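Local atomic coordinates of G-protein interacting protein 1 (Dictyostelium discoideum, PDB entry 5Z1N), a protein that probably binds heterotrimeric G proteins through their beta/gamma subunits, sequestering them in the cytosol during chemotaxis, and holds phospholipid in its C-terminal helical domain. Residues 6-18 with 38-50. Sequence-based numbering, arbitrary orientation.
Sequences LKKLIPEEGRELI and EKNILKILIKVFF. With PEF (di-palmitoyl-3-sn-phosphatidylethanolamine), chain B.
I18 is a knob in a hole formed by E38, I41, L42 and L45, joining the start of helix 12-28 to helix 31-53 in the all-helical, lipid-binding TNFAIP8-like domain of Gip1. Its CD1 lies 3.6 Å from CD2 of L42 and also meets I41 CG2 and L45 CD1, while CG2 rests on CG of E38. The axes of segments 12-18 and 38-50 come no closer than 11.5 Å, running roughly antiparallel (146° between their N-to-C directions), and I10, from the turn between helices 4-8 and 12-28, packs between them. With CG1 of I10 set between backbone N and carbonyl carbon (chi1 66°), CD1 reaches L42 CD2, and CG2 meets CD1 of I46 at 3.6 Å. L9 CB touches I46 CD1 as well, also at 3.6 Å. At the solvent-facing border the extended K7 chain passes L42 CD1 and ends in a salt bridge, NZ to E38 OE2 (3.0 Å), entering from above the carboxylate plane; OE1 of E38 pairs with K22. Replacing K7 by an alanine would probably leave E38 OE2 without its charged mate and uncover L42 CD1. Phosphatidylethanolamine lies along the inner side: L45 CD1 touches acyl carbon C11, F49 CZ approaches C1, and G14, having no side chain, lets its CA come within 3.3 Å of ester carbonyl oxygen O4.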
loop_
_atom_site.group_PDB
_atom_site.type_symbol
_atom_site.label_atom_id
_atom_site.label_comp_id
_atom_site.label_asym_id
_atom_site.label_seq_id
_atom_site.Cartn_x
_atom_site.Cartn_y
_atom_site.Cartn_z
ATOM N N LEU A 6 -5.391 -17.357 0.119
ATOM C CA LEU A 6 -5.269 -15.940 -0.202
ATOM C C LEU A 6 -4.052 -15.675 -1.078
ATOM O O LEU A 6 -4.120 -14.886 -2.025
ATOM C CB LEU A 6 -5.188 -15.119 1.085
ATOM C CG LEU A 6 -6.225 -15.403 2.174
ATOM C CD1 LEU A 6 -6.025 -14.463 3.353
ATOM C CD2 LEU A 6 -7.636 -15.275 1.618
ATOM N N LYS A 7 -2.932 -16.345 -0.789
ATOM C CA LYS A 7 -1.727 -16.142 -1.587
ATOM C C LYS A 7 -1.840 -16.790 -2.960
ATOM O O LYS A 7 -1.310 -16.249 -3.937
ATOM C CB LYS A 7 -0.501 -16.670 -0.843
ATOM C CG LYS A 7 -0.138 -15.847 0.381
ATOM C CD LYS A 7 1.230 -16.211 0.930
ATOM C CE LYS A 7 1.582 -15.336 2.126
ATOM N NZ LYS A 7 2.989 -15.530 2.581
ATOM N N LYS A 8 -2.520 -17.932 -3.073
ATOM C CA LYS A 8 -2.687 -18.488 -4.410
ATOM C C LYS A 8 -3.755 -17.761 -5.221
ATOM O O LYS A 8 -3.920 -18.066 -6.406
ATOM C CB LYS A 8 -2.988 -19.994 -4.349
ATOM C CG LYS A 8 -4.309 -20.398 -3.730
ATOM C CD LYS A 8 -4.181 -21.765 -3.060
ATOM C CE LYS A 8 -5.434 -22.612 -3.241
ATOM N NZ LYS A 8 -5.362 -23.881 -2.458
ATOM N N LEU A 9 -4.462 -16.798 -4.629
ATOM C CA LEU A 9 -5.381 -15.950 -5.378
ATOM C C LEU A 9 -4.736 -14.672 -5.909
ATOM O O LEU A 9 -5.420 -13.875 -6.558
ATOM C CB LEU A 9 -6.591 -15.593 -4.510
ATOM C CG LEU A 9 -7.564 -16.743 -4.250
ATOM C CD1 LEU A 9 -8.688 -16.298 -3.330
ATOM C CD2 LEU A 9 -8.120 -17.269 -5.563
ATOM N N ILE A 10 -3.455 -14.437 -5.644
ATOM C CA ILE A 10 -2.752 -13.339 -6.307
ATOM C C ILE A 10 -1.482 -13.889 -6.949
ATOM O O ILE A 10 -0.896 -14.853 -6.436
ATOM C CB ILE A 10 -2.438 -12.183 -5.340
ATOM C CG1 ILE A 10 -1.438 -12.618 -4.274
ATOM C CG2 ILE A 10 -3.717 -11.627 -4.716
ATOM C CD1 ILE A 10 -0.672 -11.465 -3.689
ATOM N N PRO A 11 -1.028 -13.324 -8.064
ATOM C CA PRO A 11 0.118 -13.896 -8.777
ATOM C C PRO A 11 1.446 -13.546 -8.111
ATOM O O PRO A 11 1.518 -12.765 -7.160
ATOM C CB PRO A 11 0.010 -13.260 -10.165
ATOM C CG PRO A 11 -0.632 -11.950 -9.908
ATOM C CD PRO A 11 -1.613 -12.182 -8.790
ATOM N N GLU A 12 2.509 -14.148 -8.654
ATOM C CA GLU A 12 3.856 -13.987 -8.106
ATOM C C GLU A 12 4.254 -12.518 -7.973
ATOM O O GLU A 12 4.916 -12.134 -7.003
ATOM C CB GLU A 12 4.857 -14.737 -8.989
ATOM C CG GLU A 12 6.316 -14.393 -8.742
ATOM C CD GLU A 12 7.224 -14.862 -9.867
ATOM O OE1 GLU A 12 8.255 -14.203 -10.116
ATOM O OE2 GLU A 12 6.904 -15.887 -10.507
ATOM N N GLU A 13 3.860 -11.685 -8.939
ATOM C CA GLU A 13 4.196 -10.262 -8.893
ATOM C C GLU A 13 3.655 -9.602 -7.625
ATOM O O GLU A 13 4.390 -8.920 -6.891
ATOM C CB GLU A 13 3.644 -9.575 -10.144
ATOM C CG GLU A 13 3.708 -8.056 -10.128
ATOM C CD GLU A 13 4.885 -7.518 -10.910
ATOM O OE1 GLU A 13 5.783 -8.314 -11.260
ATOM O OE2 GLU A 13 4.913 -6.301 -11.178
ATOM N N GLY A 14 2.365 -9.802 -7.347
ATOM C CA GLY A 14 1.783 -9.227 -6.147
ATOM C C GLY A 14 2.383 -9.795 -4.876
ATOM O O GLY A 14 2.631 -9.063 -3.915
ATOM N N ARG A 15 2.623 -11.109 -4.852
ATOM C CA ARG A 15 3.235 -11.726 -3.680
ATOM C C ARG A 15 4.622 -11.161 -3.413
ATOM O O ARG A 15 5.019 -11.014 -2.252
ATOM C CB ARG A 15 3.303 -13.246 -3.850
ATOM C CG ARG A 15 1.944 -13.914 -4.032
ATOM C CD ARG A 15 2.027 -15.428 -3.878
ATOM N NE ARG A 15 2.878 -16.038 -4.897
ATOM C CZ ARG A 15 2.423 -16.623 -6.002
ATOM N NH1 ARG A 15 1.117 -16.682 -6.234
ATOM N NH2 ARG A 15 3.274 -17.150 -6.875
ATOM N N GLU A 16 5.370 -10.832 -4.470
ATOM C CA GLU A 16 6.679 -10.214 -4.285
ATOM C C GLU A 16 6.548 -8.799 -3.737
ATOM O O GLU A 16 7.317 -8.398 -2.852
ATOM C CB GLU A 16 7.451 -10.211 -5.604
ATOM C CG GLU A 16 8.156 -11.519 -5.903
ATOM C CD GLU A 16 9.521 -11.603 -5.250
ATOM O OE1 GLU A 16 9.951 -12.726 -4.910
ATOM O OE2 GLU A 16 10.163 -10.546 -5.078
ATOM N N LEU A 17 5.585 -8.025 -4.254
ATOM C CA LEU A 17 5.340 -6.696 -3.699
ATOM C C LEU A 17 5.017 -6.773 -2.208
ATOM O O LEU A 17 5.589 -6.038 -1.385
ATOM C CB LEU A 17 4.201 -6.021 -4.460
ATOM C CG LEU A 17 4.596 -5.309 -5.750
ATOM C CD1 LEU A 17 3.377 -5.057 -6.619
ATOM C CD2 LEU A 17 5.285 -4.008 -5.406
ATOM N N ILE A 18 4.103 -7.671 -1.842
ATOM C CA ILE A 18 3.711 -7.796 -0.445
ATOM C C ILE A 18 4.876 -8.292 0.400
ATOM O O ILE A 18 5.028 -7.882 1.555
ATOM C CB ILE A 18 2.480 -8.710 -0.331
ATOM C CG1 ILE A 18 1.323 -8.118 -1.135
ATOM C CG2 ILE A 18 2.071 -8.885 1.123
ATOM C CD1 ILE A 18 0.079 -8.967 -1.133
ATOM N N GLU A 38 0.410 -8.109 6.646
ATOM C CA GLU A 38 0.397 -8.984 5.476
ATOM C C GLU A 38 -0.966 -9.643 5.310
ATOM O O GLU A 38 -1.551 -9.633 4.214
ATOM C CB GLU A 38 1.498 -10.043 5.590
ATOM C CG GLU A 38 1.509 -11.049 4.443
ATOM C CD GLU A 38 2.394 -12.258 4.718
ATOM O OE1 GLU A 38 2.475 -12.694 5.885
ATOM O OE2 GLU A 38 3.014 -12.772 3.763
ATOM N N LYS A 39 -1.496 -10.209 6.400
ATOM C CA LYS A 39 -2.827 -10.803 6.348
ATOM C C LYS A 39 -3.875 -9.776 5.937
ATOM O O LYS A 39 -4.762 -10.076 5.130
ATOM C CB LYS A 39 -3.185 -11.414 7.703
ATOM C CG LYS A 39 -4.529 -12.123 7.727
ATOM C CD LYS A 39 -4.759 -12.854 9.042
ATOM C CE LYS A 39 -5.329 -11.926 10.103
ATOM N NZ LYS A 39 -6.186 -12.662 11.078
ATOM N N ASN A 40 -3.790 -8.561 6.480
ATOM C CA ASN A 40 -4.792 -7.537 6.192
ATOM C C ASN A 40 -4.753 -7.127 4.725
ATOM O O ASN A 40 -5.800 -7.004 4.074
ATOM C CB ASN A 40 -4.571 -6.321 7.090
ATOM C CG ASN A 40 -5.056 -6.542 8.507
ATOM O OD1 ASN A 40 -5.582 -7.605 8.840
ATOM N ND2 ASN A 40 -4.877 -5.533 9.354
ATOM N N ILE A 41 -3.550 -6.899 4.194
ATOM C CA ILE A 41 -3.403 -6.532 2.788
ATOM C C ILE A 41 -3.989 -7.620 1.899
ATOM O O ILE A 41 -4.770 -7.345 0.977
ATOM C CB ILE A 41 -1.922 -6.268 2.458
ATOM C CG1 ILE A 41 -1.431 -4.997 3.148
ATOM C CG2 ILE A 41 -1.714 -6.151 0.958
ATOM C CD1 ILE A 41 0.046 -4.753 2.965
ATOM N N LEU A 42 -3.636 -8.879 2.181
ATOM C CA LEU A 42 -4.187 -9.986 1.405
ATOM C C LEU A 42 -5.709 -10.021 1.484
ATOM O O LEU A 42 -6.382 -10.204 0.468
ATOM C CB LEU A 42 -3.597 -11.309 1.887
ATOM C CG LEU A 42 -2.123 -11.521 1.542
ATOM C CD1 LEU A 42 -1.563 -12.694 2.330
ATOM C CD2 LEU A 42 -1.965 -11.738 0.047
ATOM N N LYS A 43 -6.266 -9.846 2.682
ATOM C CA LYS A 43 -7.712 -9.933 2.870
ATOM C C LYS A 43 -8.440 -8.852 2.077
ATOM O O LYS A 43 -9.407 -9.132 1.349
ATOM C CB LYS A 43 -8.018 -9.824 4.364
ATOM C CG LYS A 43 -9.455 -9.550 4.741
ATOM C CD LYS A 43 -9.547 -9.412 6.255
ATOM C CE LYS A 43 -10.948 -9.665 6.770
ATOM N NZ LYS A 43 -10.953 -9.827 8.252
ATOM N N ILE A 44 -7.980 -7.605 2.201
ATOM C CA ILE A 44 -8.602 -6.497 1.481
ATOM C C ILE A 44 -8.511 -6.725 -0.023
ATOM O O ILE A 44 -9.507 -6.605 -0.750
ATOM C CB ILE A 44 -7.949 -5.166 1.886
ATOM C CG1 ILE A 44 -8.115 -4.921 3.386
ATOM C CG2 ILE A 44 -8.535 -4.013 1.073
ATOM C CD1 ILE A 44 -7.193 -3.846 3.914
ATOM N N LEU A 45 -7.308 -7.051 -0.509
ATOM C CA LEU A 45 -7.119 -7.280 -1.939
ATOM C C LEU A 45 -8.033 -8.385 -2.448
ATOM O O LEU A 45 -8.735 -8.214 -3.453
ATOM C CB LEU A 45 -5.663 -7.639 -2.224
ATOM C CG LEU A 45 -4.624 -6.527 -2.198
ATOM C CD1 LEU A 45 -3.239 -7.151 -2.147
ATOM C CD2 LEU A 45 -4.781 -5.618 -3.412
ATOM N N ILE A 46 -8.020 -9.536 -1.772
ATOM C CA ILE A 46 -8.834 -10.672 -2.189
ATOM C C ILE A 46 -10.302 -10.279 -2.270
ATOM O O ILE A 46 -11.003 -10.651 -3.218
ATOM C CB ILE A 46 -8.621 -11.864 -1.235
ATOM C CG1 ILE A 46 -7.220 -12.458 -1.415
ATOM C CG2 ILE A 46 -9.689 -12.930 -1.449
ATOM C CD1 ILE A 46 -6.714 -12.415 -2.829
ATOM N N LYS A 47 -10.789 -9.511 -1.290
ATOM C CA LYS A 47 -12.196 -9.112 -1.318
ATOM C C LYS A 47 -12.489 -8.189 -2.499
ATOM O O LYS A 47 -13.469 -8.393 -3.232
ATOM C CB LYS A 47 -12.584 -8.445 0.004
ATOM C CG LYS A 47 -14.089 -8.273 0.201
ATOM C CD LYS A 47 -14.731 -9.504 0.843
ATOM C CE LYS A 47 -16.005 -9.147 1.619
ATOM N NZ LYS A 47 -16.789 -10.345 2.046
ATOM N N VAL A 48 -11.650 -7.168 -2.705
ATOM C CA VAL A 48 -11.873 -6.247 -3.821
ATOM C C VAL A 48 -11.895 -7.008 -5.144
ATOM O O VAL A 48 -12.808 -6.844 -5.963
ATOM C CB VAL A 48 -10.808 -5.138 -3.834
ATOM C CG1 VAL A 48 -10.988 -4.264 -5.069
ATOM C CG2 VAL A 48 -10.898 -4.300 -2.574
ATOM N N PHE A 49 -10.884 -7.852 -5.369
ATOM C CA PHE A 49 -10.842 -8.648 -6.593
ATOM C C PHE A 49 -12.067 -9.545 -6.708
ATOM O O PHE A 49 -12.591 -9.755 -7.809
ATOM C CB PHE A 49 -9.564 -9.489 -6.630
ATOM C CG PHE A 49 -8.303 -8.678 -6.762
ATOM C CD1 PHE A 49 -8.222 -7.643 -7.676
ATOM C CD2 PHE A 49 -7.199 -8.956 -5.972
ATOM C CE1 PHE A 49 -7.064 -6.898 -7.800
ATOM C CE2 PHE A 49 -6.039 -8.215 -6.091
ATOM C CZ PHE A 49 -5.972 -7.184 -7.006
ATOM N N PHE A 50 -12.537 -10.081 -5.580
ATOM C CA PHE A 50 -13.691 -10.971 -5.597
ATOM C C PHE A 50 -14.933 -10.247 -6.095
ATOM O O PHE A 50 -15.664 -10.762 -6.949
ATOM C CB PHE A 50 -13.932 -11.550 -4.202
ATOM C CG PHE A 50 -15.169 -12.403 -4.100
ATOM C CD1 PHE A 50 -15.128 -13.750 -4.426
ATOM C CD2 PHE A 50 -16.370 -11.861 -3.669
ATOM C CE1 PHE A 50 -16.262 -14.536 -4.332
ATOM C CE2 PHE A 50 -17.508 -12.643 -3.575
ATOM C CZ PHE A 50 -17.455 -13.980 -3.903
HETATM C C2 PEF B . -2.420 -8.252 -8.822
HETATM C C1 PEF B . -3.650 -7.991 -9.682
HETATM N N PEF B . -3.879 -5.984 -15.264
HETATM C C3 PEF B . -1.162 -8.371 -9.667
HETATM C C4 PEF B . -5.010 -6.342 -13.155
HETATM C C5 PEF B . -5.163 -5.898 -14.603
HETATM C C10 PEF B . -1.848 -7.530 -6.620
HETATM C C11 PEF B . -1.891 -6.507 -5.512
HETATM C C12 PEF B . -0.550 -6.380 -4.797
HETATM C C13 PEF B . -0.593 -5.123 -3.935
HETATM C C14 PEF B . 0.627 -4.953 -3.037
HETATM C C15 PEF B . 0.650 -3.522 -2.505
HETATM C C16 PEF B . 1.772 -3.298 -1.502
HETATM C C17 PEF B . 2.033 -1.810 -1.280
HETATM C C18 PEF B . 0.743 -1.022 -1.081
HETATM C C19 PEF B . 0.923 0.086 -0.048
HETATM C C20 PEF B . 2.146 0.951 -0.333
HETATM C C21 PEF B . 3.015 1.075 0.913
HETATM C C22 PEF B . 4.309 1.826 0.621
HETATM C C23 PEF B . 5.330 1.615 1.734
HETATM C C24 PEF B . 6.572 2.465 1.499
HETATM C C25 PEF B . 7.661 2.136 2.496
HETATM C C30 PEF B . 0.266 -6.375 -9.354
HETATM C C31 PEF B . 0.705 -4.992 -9.769
HETATM C C32 PEF B . 0.107 -3.953 -8.828
HETATM C C33 PEF B . -1.396 -3.815 -9.033
HETATM C C34 PEF B . -2.075 -3.351 -7.750
HETATM C C35 PEF B . -3.542 -3.011 -7.992
HETATM C C36 PEF B . -4.355 -3.127 -6.707
HETATM C C37 PEF B . -5.676 -2.369 -6.798
HETATM C C38 PEF B . -6.551 -2.655 -5.580
HETATM C C39 PEF B . -7.006 -1.367 -4.903
HETATM C C40 PEF B . -7.916 -1.639 -3.708
HETATM C C41 PEF B . -7.220 -2.470 -2.635
HETATM C C42 PEF B . -6.020 -1.744 -2.033
HETATM C C43 PEF B . -5.471 -2.512 -0.836
HETATM C C44 PEF B . -4.247 -1.826 -0.243
HETATM C C45 PEF B . -3.855 -2.473 1.068
HETATM O O4 PEF B . -1.478 -8.673 -6.420
HETATM O O5 PEF B . 0.775 -6.932 -8.394
HETATM O O2 PEF B . -2.259 -7.138 -7.955
HETATM O O3 PEF B . -0.790 -7.059 -10.077
HETATM O O1P PEF B . -4.766 -10.025 -12.627
HETATM O O2P PEF B . -5.945 -8.073 -11.315
HETATM O O3P PEF B . -3.484 -8.575 -10.968
HETATM O O4P PEF B . -4.291 -7.573 -13.092
HETATM P P PEF B . -4.727 -8.653 -11.989
HETATM O O HOH W 1 4.335 -14.988 4.555
#